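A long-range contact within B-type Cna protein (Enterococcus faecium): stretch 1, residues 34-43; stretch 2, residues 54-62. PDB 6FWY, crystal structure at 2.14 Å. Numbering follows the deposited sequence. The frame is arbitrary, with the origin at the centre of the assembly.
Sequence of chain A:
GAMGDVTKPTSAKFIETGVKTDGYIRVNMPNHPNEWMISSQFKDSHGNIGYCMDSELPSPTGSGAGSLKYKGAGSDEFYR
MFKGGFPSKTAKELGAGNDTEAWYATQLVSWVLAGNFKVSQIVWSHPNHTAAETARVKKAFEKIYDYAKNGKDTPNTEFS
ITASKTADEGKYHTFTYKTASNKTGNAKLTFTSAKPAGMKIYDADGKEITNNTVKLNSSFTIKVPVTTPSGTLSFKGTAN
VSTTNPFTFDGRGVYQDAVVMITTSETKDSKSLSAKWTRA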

# COMPACT_ATOMS: atom_id res chain seq x y z
N ASN A 34 22.62 -19.68 19.62
CA ASN A 34 21.48 -19.47 20.53
C ASN A 34 21.35 -18.00 21.01
O ASN A 34 20.95 -17.73 22.14
N GLU A 35 21.67 -17.06 20.13
CA GLU A 35 21.60 -15.63 20.44
C GLU A 35 20.11 -15.22 20.61
O GLU A 35 19.26 -15.60 19.81
N TRP A 36 19.83 -14.46 21.67
CA TRP A 36 18.46 -13.98 21.93
C TRP A 36 18.10 -12.88 20.94
O TRP A 36 18.96 -12.11 20.49
N MET A 37 16.81 -12.85 20.60
CA MET A 37 16.27 -11.84 19.71
C MET A 37 15.14 -11.09 20.42
O MET A 37 13.96 -11.36 20.21
N ILE A 38 15.55 -10.15 21.26
CA ILE A 38 14.64 -9.36 22.07
C ILE A 38 14.06 -8.25 21.16
O ILE A 38 14.63 -7.95 20.09
N SER A 39 12.94 -7.67 21.59
CA SER A 39 12.32 -6.59 20.85
C SER A 39 11.38 -5.76 21.72
O SER A 39 10.83 -6.24 22.73
N SER A 40 11.21 -4.52 21.28
CA SER A 40 10.25 -3.58 21.86
C SER A 40 9.23 -3.18 20.79
O SER A 40 9.61 -2.81 19.69
N GLN A 41 7.96 -3.25 21.14
CA GLN A 41 6.91 -2.88 20.19
C GLN A 41 6.85 -1.33 20.08
O GLN A 41 6.91 -0.61 21.09
N PHE A 42 6.77 -0.85 18.85
CA PHE A 42 6.65 0.57 18.57
C PHE A 42 5.67 0.87 17.43
O PHE A 42 5.35 -0.01 16.60
N LYS A 43 5.20 2.13 17.42
CA LYS A 43 4.26 2.66 16.45
C LYS A 43 4.82 3.96 15.90
O LYS A 43 5.58 4.65 16.59
N ASP A 54 16.48 -4.53 11.46
CA ASP A 54 17.85 -4.87 11.89
C ASP A 54 17.83 -5.46 13.30
O ASP A 54 17.65 -4.72 14.27
N SER A 55 18.09 -6.75 13.43
CA SER A 55 18.00 -7.43 14.73
C SER A 55 19.04 -7.02 15.77
O SER A 55 18.85 -7.28 16.95
N GLU A 56 20.14 -6.40 15.35
CA GLU A 56 21.25 -6.08 16.25
C GLU A 56 21.35 -4.62 16.65
O GLU A 56 22.32 -4.22 17.28
N LEU A 57 20.36 -3.81 16.28
CA LEU A 57 20.35 -2.38 16.62
C LEU A 57 19.14 -2.08 17.51
O LEU A 57 18.11 -2.76 17.41
N PRO A 58 19.25 -1.06 18.38
CA PRO A 58 18.12 -0.70 19.25
C PRO A 58 16.92 -0.07 18.51
O PRO A 58 17.06 0.43 17.40
N SER A 59 15.76 -0.11 19.15
CA SER A 59 14.51 0.48 18.63
C SER A 59 14.65 1.96 18.29
O SER A 59 15.36 2.67 18.97
N PRO A 60 13.97 2.42 17.23
CA PRO A 60 14.19 3.79 16.74
C PRO A 60 13.26 4.81 17.45
O PRO A 60 12.50 5.51 16.80
N THR A 61 13.40 4.90 18.77
CA THR A 61 12.52 5.66 19.65
C THR A 61 13.33 6.45 20.68
O THR A 61 14.51 6.18 20.94
N GLY A 62 12.66 7.44 21.29
CA GLY A 62 13.29 8.35 22.25
C GLY A 62 13.86 9.61 21.60
O GLY A 62 13.79 9.77 20.40

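The contact is modest, burying 311 Å² summed over both sides, and side chains supply all its direct cross-stretch pairs within 4.5 Å. No clear hydrogen bond joins the stretches directly.

F42, within the strand, makes the largest contribution, with 64 Å² covered. Its CA-to-CB bond points toward the second stretch, and chi1 of 64° (p) with chi2 of -84° sets one ring face against P60. The CD atom of P60 lies 3.9 Å from the centroid of the F42 ring and 11° off its normal, which is the geometry of a CH-pi contact. P60 itself has a C-gamma endo pucker. F42 CB also meets T61 CG2 at 4.0 Å; T61, in p (50°), points toward the strand and places that methyl against it.

S40 and S59 face each other, both pointing toward the opposite stretch, yet they meet only through carbon, S40 CB to S59 CB at 4.5 Å. S40 is m (-68°) and S59 is p (76°).

M37 starts sideways, but its m, m, t conformation (-68°, -65°, 166°) carries the thioether inward: M37 SD lies 3.7 Å from S55 CB, and M37 CE 3.5 Å from E56 OE2.

Nearby, two acids converge. E35 reaches out extended (t, t, then chi3 -48°), whereas E56 leaves sideways and folds back through m, m (-44°, -57°). E35 OE2 and E56 OE1 are 2.6 Å apart, a spacing too short for two bare carboxylates, so one acid probably holds a proton, though the coordinates do not settle it. S55, in p (62°), donates from OG to E56 OE2 at 2.5 Å, consistent with the folded E56 conformation.

Water 1 bridges the backbones, donating to I38 O at 2.8 Å and to S55 O at 2.7 Å.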

# COMPACT_ATOMS: atom_id res chain seq x y z
CB ASN A 34 21.56 -20.43 21.74
CG ASN A 34 21.36 -21.89 21.34
OD1 ASN A 34 20.54 -22.21 20.51
ND2 ASN A 34 22.17 -22.78 21.93
CB GLU A 35 22.25 -14.82 19.33
CG GLU A 35 22.29 -13.34 19.59
CD GLU A 35 22.98 -12.54 18.50
OE1 GLU A 35 24.10 -12.93 18.07
OE2 GLU A 35 22.44 -11.47 18.12
CB TRP A 36 18.29 -13.45 23.36
CG TRP A 36 18.31 -14.49 24.44
CD1 TRP A 36 18.90 -15.74 24.40
CD2 TRP A 36 17.81 -14.34 25.77
NE1 TRP A 36 18.76 -16.37 25.60
CE2 TRP A 36 18.10 -15.54 26.47
CE3 TRP A 36 17.14 -13.31 26.45
CZ2 TRP A 36 17.72 -15.74 27.81
CZ3 TRP A 36 16.76 -13.51 27.78
CH2 TRP A 36 17.06 -14.73 28.44
CB MET A 37 15.80 -12.49 18.41
CG MET A 37 16.93 -13.04 17.56
SD MET A 37 18.00 -11.74 16.94
CE MET A 37 19.41 -12.63 16.36
CB ILE A 38 15.31 -8.74 23.32
CG1 ILE A 38 16.19 -7.51 22.95
CG2 ILE A 38 16.11 -9.78 24.10
CD1 ILE A 38 16.97 -6.90 24.08
CB SER A 39 11.55 -7.13 19.65
OG SER A 39 11.38 -6.11 18.69
CB SER A 40 10.96 -2.33 22.33
OG SER A 40 11.80 -2.58 23.42
CB GLN A 41 5.58 -3.45 20.64
CG GLN A 41 4.46 -3.34 19.62
CD GLN A 41 3.14 -3.84 20.18
OE1 GLN A 41 2.68 -4.95 19.87
NE2 GLN A 41 2.57 -3.05 21.06
CB PHE A 42 8.02 1.20 18.29
CG PHE A 42 8.70 0.67 17.06
CD1 PHE A 42 9.44 -0.52 17.11
CD2 PHE A 42 8.61 1.35 15.84
CE1 PHE A 42 10.08 -1.00 15.99
CE2 PHE A 42 9.25 0.87 14.71
CZ PHE A 42 9.98 -0.30 14.78
CB LYS A 43 2.94 3.05 17.12
CG LYS A 43 2.13 1.91 17.72
CD LYS A 43 0.98 2.46 18.58
CE LYS A 43 -0.34 1.74 18.32
NZ LYS A 43 -1.49 2.49 18.93
CB ASP A 54 18.74 -3.61 11.91
CG ASP A 54 18.91 -2.96 10.53
OD1 ASP A 54 19.40 -3.63 9.60
OD2 ASP A 54 18.59 -1.76 10.37
CB SER A 55 18.06 -8.95 14.55
OG SER A 55 19.29 -9.31 13.98
CB GLU A 56 22.60 -6.51 15.61
CG GLU A 56 22.63 -7.88 14.95
CD GLU A 56 22.24 -9.04 15.87
OE1 GLU A 56 23.06 -9.36 16.77
OE2 GLU A 56 21.16 -9.66 15.66
CB LEU A 57 20.31 -1.53 15.34
CG LEU A 57 21.57 -1.55 14.45
CD1 LEU A 57 21.38 -0.70 13.20
CD2 LEU A 57 22.86 -1.14 15.17
CB PRO A 58 18.75 0.32 20.20
CG PRO A 58 19.83 0.93 19.39
CD PRO A 58 20.41 -0.20 18.64
CB SER A 59 13.37 0.28 19.64
OG SER A 59 13.42 1.17 20.80
CB PRO A 60 13.85 3.65 15.26
CG PRO A 60 12.74 2.65 15.25
CD PRO A 60 12.93 1.73 16.43
CB THR A 61 11.57 4.71 20.43
OG1 THR A 61 12.33 3.63 21.04
CG2 THR A 61 10.54 4.09 19.50
O HOH W 1 17.05 -8.25 18.70